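Nitroreductase family protein (Sphingopyxis sp., PDB 7DP1) probably reduces nitro groups of dinitroaniline herbicides with NADPH, using bound flavin mononucleotide as the redox cofactor. Local coordinates at residues S20-T25 and A171-E176. The protein carries 1 engineered substitution. Residues are numbered along the deposited sequence; the frame is centred on the assembly and turned at random.
Sequences SVRAFT and ASCPQE. With FMN (flavin mononucleotide), chain C.
Val21 and Ser172 join the loop after helix 11-17, which contacts the FMN phosphate through Ser20 in this nitroreductase-fold flavin site, to strand 171-175, an outermost strand of the antiparallel sheet within this chain. Val21 N donates to Ser172 O at 3.0 Å, a nearly straight bond (167°) although the donor sits above the carbonyl plane. Beside it, Val21 CG2 rests on the methyl of Ala171, and Cys173 CB lies 3.2 Å from Val21 O. With SG anti to its backbone N (chi1 -168°), Cys173 lays its sulfur alongside Ser20 CB and Arg22 CG. Phe24 approaches edge-on: CE2 and CZ meet the Ala171-Ser172 backbone, while Val21 CG1 lies over one ring face, toward the rim.

Both segments then grip the flavin. Ser20 holds the phosphate twice, from N to O1P (2.6 Å) and from OG to O3P (2.8 Å), and the same OG touches Pro174 CD. The extended Arg22 chain carries its guanidinium to the pyrimidine edge of the isoalloxazine, where NE bonds to O2 (2.8 Å) and NH2 to N1, in the guanidinium plane. This positive group would probably stabilise negative charge on the reduced flavin at N1 and O2. Pro174 CG packs against flavin C9 at 3.4 Å.

Farther out, Asn213 OD1 accepts from Arg22 N, and backbone bonds from Ala171, Cys173 and Gln175 tie their strand to strand 195-204. Gln175 is fixed by Asn128 O and Trp178 NE1. Next to Gln175, Glu176 N donates to flavin N5 at 2.7 Å.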
loop_
_atom_site.group_PDB
_atom_site.type_symbol
_atom_site.label_atom_id
_atom_site.label_comp_id
_atom_site.label_asym_id
_atom_site.label_seq_id
_atom_site.Cartn_x
_atom_site.Cartn_y
_atom_site.Cartn_z
ATOM N N SER A 20 -11.668 -4.141 8.778
ATOM C CA SER A 20 -11.321 -5.539 8.662
ATOM C C SER A 20 -12.485 -6.368 9.207
ATOM O O SER A 20 -12.624 -6.526 10.406
ATOM C CB SER A 20 -10.019 -5.824 9.401
ATOM O OG SER A 20 -8.945 -5.189 8.712
ATOM N N VAL A 21 -13.295 -6.913 8.305
ATOM C CA VAL A 21 -14.496 -7.662 8.675
ATOM C C VAL A 21 -14.194 -9.118 9.026
ATOM O O VAL A 21 -13.581 -9.847 8.240
ATOM C CB VAL A 21 -15.528 -7.596 7.525
ATOM C CG1 VAL A 21 -16.632 -8.585 7.723
ATOM C CG2 VAL A 21 -16.072 -6.174 7.404
ATOM N N ARG A 22 -14.622 -9.544 10.210
ATOM C CA ARG A 22 -14.332 -10.906 10.663
ATOM C C ARG A 22 -15.611 -11.695 10.926
ATOM O O ARG A 22 -15.655 -12.570 11.799
ATOM C CB ARG A 22 -13.437 -10.871 11.911
ATOM C CG ARG A 22 -12.111 -10.175 11.627
ATOM C CD ARG A 22 -11.233 -9.966 12.848
ATOM N NE ARG A 22 -9.983 -9.294 12.472
ATOM C CZ ARG A 22 -9.745 -7.996 12.649
ATOM N NH1 ARG A 22 -10.667 -7.223 13.208
ATOM N NH2 ARG A 22 -8.583 -7.469 12.264
ATOM N N ALA A 23 -16.654 -11.364 10.169
ATOM C CA ALA A 23 -17.875 -12.157 10.133
ATOM C C ALA A 23 -18.666 -11.875 8.864
ATOM O O ALA A 23 -19.224 -10.778 8.698
ATOM C CB ALA A 23 -18.732 -11.891 11.347
ATOM N N PHE A 24 -18.714 -12.877 7.985
ATOM C CA PHE A 24 -19.402 -12.786 6.699
ATOM C C PHE A 24 -20.634 -13.679 6.630
ATOM O O PHE A 24 -20.652 -14.780 7.186
ATOM C CB PHE A 24 -18.464 -13.170 5.548
ATOM C CG PHE A 24 -17.225 -12.327 5.450
ATOM C CD1 PHE A 24 -16.102 -12.629 6.198
ATOM C CD2 PHE A 24 -17.171 -11.248 4.581
ATOM C CE1 PHE A 24 -14.952 -11.854 6.092
ATOM C CE2 PHE A 24 -16.032 -10.476 4.477
ATOM C CZ PHE A 24 -14.917 -10.781 5.235
ATOM N N THR A 25 -21.662 -13.213 5.935
ATOM C CA THR A 25 -22.787 -14.077 5.596
ATOM C C THR A 25 -22.287 -14.977 4.468
ATOM O O THR A 25 -21.223 -14.719 3.923
ATOM C CB THR A 25 -24.014 -13.266 5.157
ATOM O OG1 THR A 25 -23.800 -12.737 3.845
ATOM C CG2 THR A 25 -24.268 -12.110 6.130
ATOM N N ALA A 171 -17.245 -6.626 1.506
ATOM C CA ALA A 171 -16.334 -6.336 2.595
ATOM C C ALA A 171 -15.133 -7.233 2.474
ATOM O O ALA A 171 -15.140 -8.180 1.677
ATOM C CB ALA A 171 -17.011 -6.523 3.940
ATOM N N SER A 172 -14.111 -6.952 3.275
ATOM C CA SER A 172 -12.941 -7.803 3.275
ATOM C C SER A 172 -12.160 -7.789 4.576
ATOM O O SER A 172 -12.385 -6.963 5.461
ATOM C CB SER A 172 -12.031 -7.424 2.114
ATOM O OG SER A 172 -11.364 -6.204 2.376
ATOM N N CYS A 173 -11.247 -8.744 4.679
ATOM C CA CYS A 173 -10.284 -8.793 5.756
ATOM C C CYS A 173 -8.934 -9.120 5.160
ATOM O O CYS A 173 -8.740 -10.229 4.675
ATOM C CB CYS A 173 -10.671 -9.857 6.797
ATOM S SG CYS A 173 -9.678 -9.712 8.326
ATOM N N PRO A 174 -7.996 -8.161 5.171
ATOM C CA PRO A 174 -6.626 -8.519 4.793
ATOM C C PRO A 174 -6.070 -9.480 5.841
ATOM O O PRO A 174 -6.373 -9.324 7.020
ATOM C CB PRO A 174 -5.895 -7.178 4.788
ATOM C CG PRO A 174 -6.718 -6.298 5.687
ATOM C CD PRO A 174 -8.120 -6.743 5.569
ATOM N N GLN A 175 -5.329 -10.498 5.418
ATOM C CA GLN A 175 -4.859 -11.532 6.350
ATOM C C GLN A 175 -3.425 -11.960 6.099
ATOM O O GLN A 175 -3.158 -12.671 5.139
ATOM C CB GLN A 175 -5.723 -12.779 6.263
ATOM C CG GLN A 175 -7.140 -12.652 6.744
ATOM C CD GLN A 175 -7.798 -14.016 6.793
ATOM O OE1 GLN A 175 -8.195 -14.558 5.762
ATOM N NE2 GLN A 175 -7.888 -14.596 7.990
ATOM N N GLU A 176 -2.515 -11.584 6.989
ATOM C CA GLU A 176 -1.135 -12.042 6.874
ATOM C C GLU A 176 -0.950 -13.423 7.477
ATOM O O GLU A 176 0.118 -14.029 7.353
ATOM C CB GLU A 176 -0.195 -11.063 7.556
ATOM C CG GLU A 176 0.517 -10.164 6.602
ATOM C CD GLU A 176 0.910 -8.848 7.251
ATOM O OE1 GLU A 176 0.750 -8.710 8.487
ATOM O OE2 GLU A 176 1.374 -7.960 6.512
HETATM N N1 FMN C . -6.443 -9.081 10.783
HETATM C C2 FMN C . -6.599 -10.352 11.296
HETATM O O2 FMN C . -7.473 -10.585 12.122
HETATM N N3 FMN C . -5.776 -11.380 10.895
HETATM C C4 FMN C . -4.783 -11.160 9.970
HETATM O O4 FMN C . -4.063 -12.108 9.609
HETATM C C4A FMN C . -4.619 -9.871 9.462
HETATM N N5 FMN C . -3.630 -9.607 8.541
HETATM C C5A FMN C . -3.468 -8.342 8.012
HETATM C C6 FMN C . -2.463 -8.127 7.073
HETATM C C7 FMN C . -2.279 -6.868 6.534
HETATM C C7M FMN C . -1.214 -6.613 5.513
HETATM C C8 FMN C . -3.098 -5.821 6.929
HETATM C C8M FMN C . -2.865 -4.482 6.292
HETATM C C9 FMN C . -4.107 -6.028 7.872
HETATM C C9A FMN C . -4.296 -7.296 8.424
HETATM N N10 FMN C . -5.282 -7.555 9.364
HETATM C C10 FMN C . -5.443 -8.832 9.878
HETATM C "C1'" FMN C . -6.219 -6.482 9.821
HETATM C "C2'" FMN C . -5.631 -5.491 10.822
HETATM O "O2'" FMN C . -5.640 -6.060 12.106
HETATM C "C3'" FMN C . -6.509 -4.244 10.816
HETATM O "O3'" FMN C . -6.281 -3.594 9.583
HETATM C "C4'" FMN C . -6.194 -3.251 11.931
HETATM O "O4'" FMN C . -6.468 -3.755 13.227
HETATM C "C5'" FMN C . -7.070 -2.039 11.724
HETATM O "O5'" FMN C . -8.409 -2.463 11.802
HETATM P P FMN C . -9.375 -2.050 10.584
HETATM O O1P FMN C . -10.672 -2.795 10.728
HETATM O O2P FMN C . -9.600 -0.548 10.621
HETATM O O3P FMN C . -8.688 -2.411 9.280
#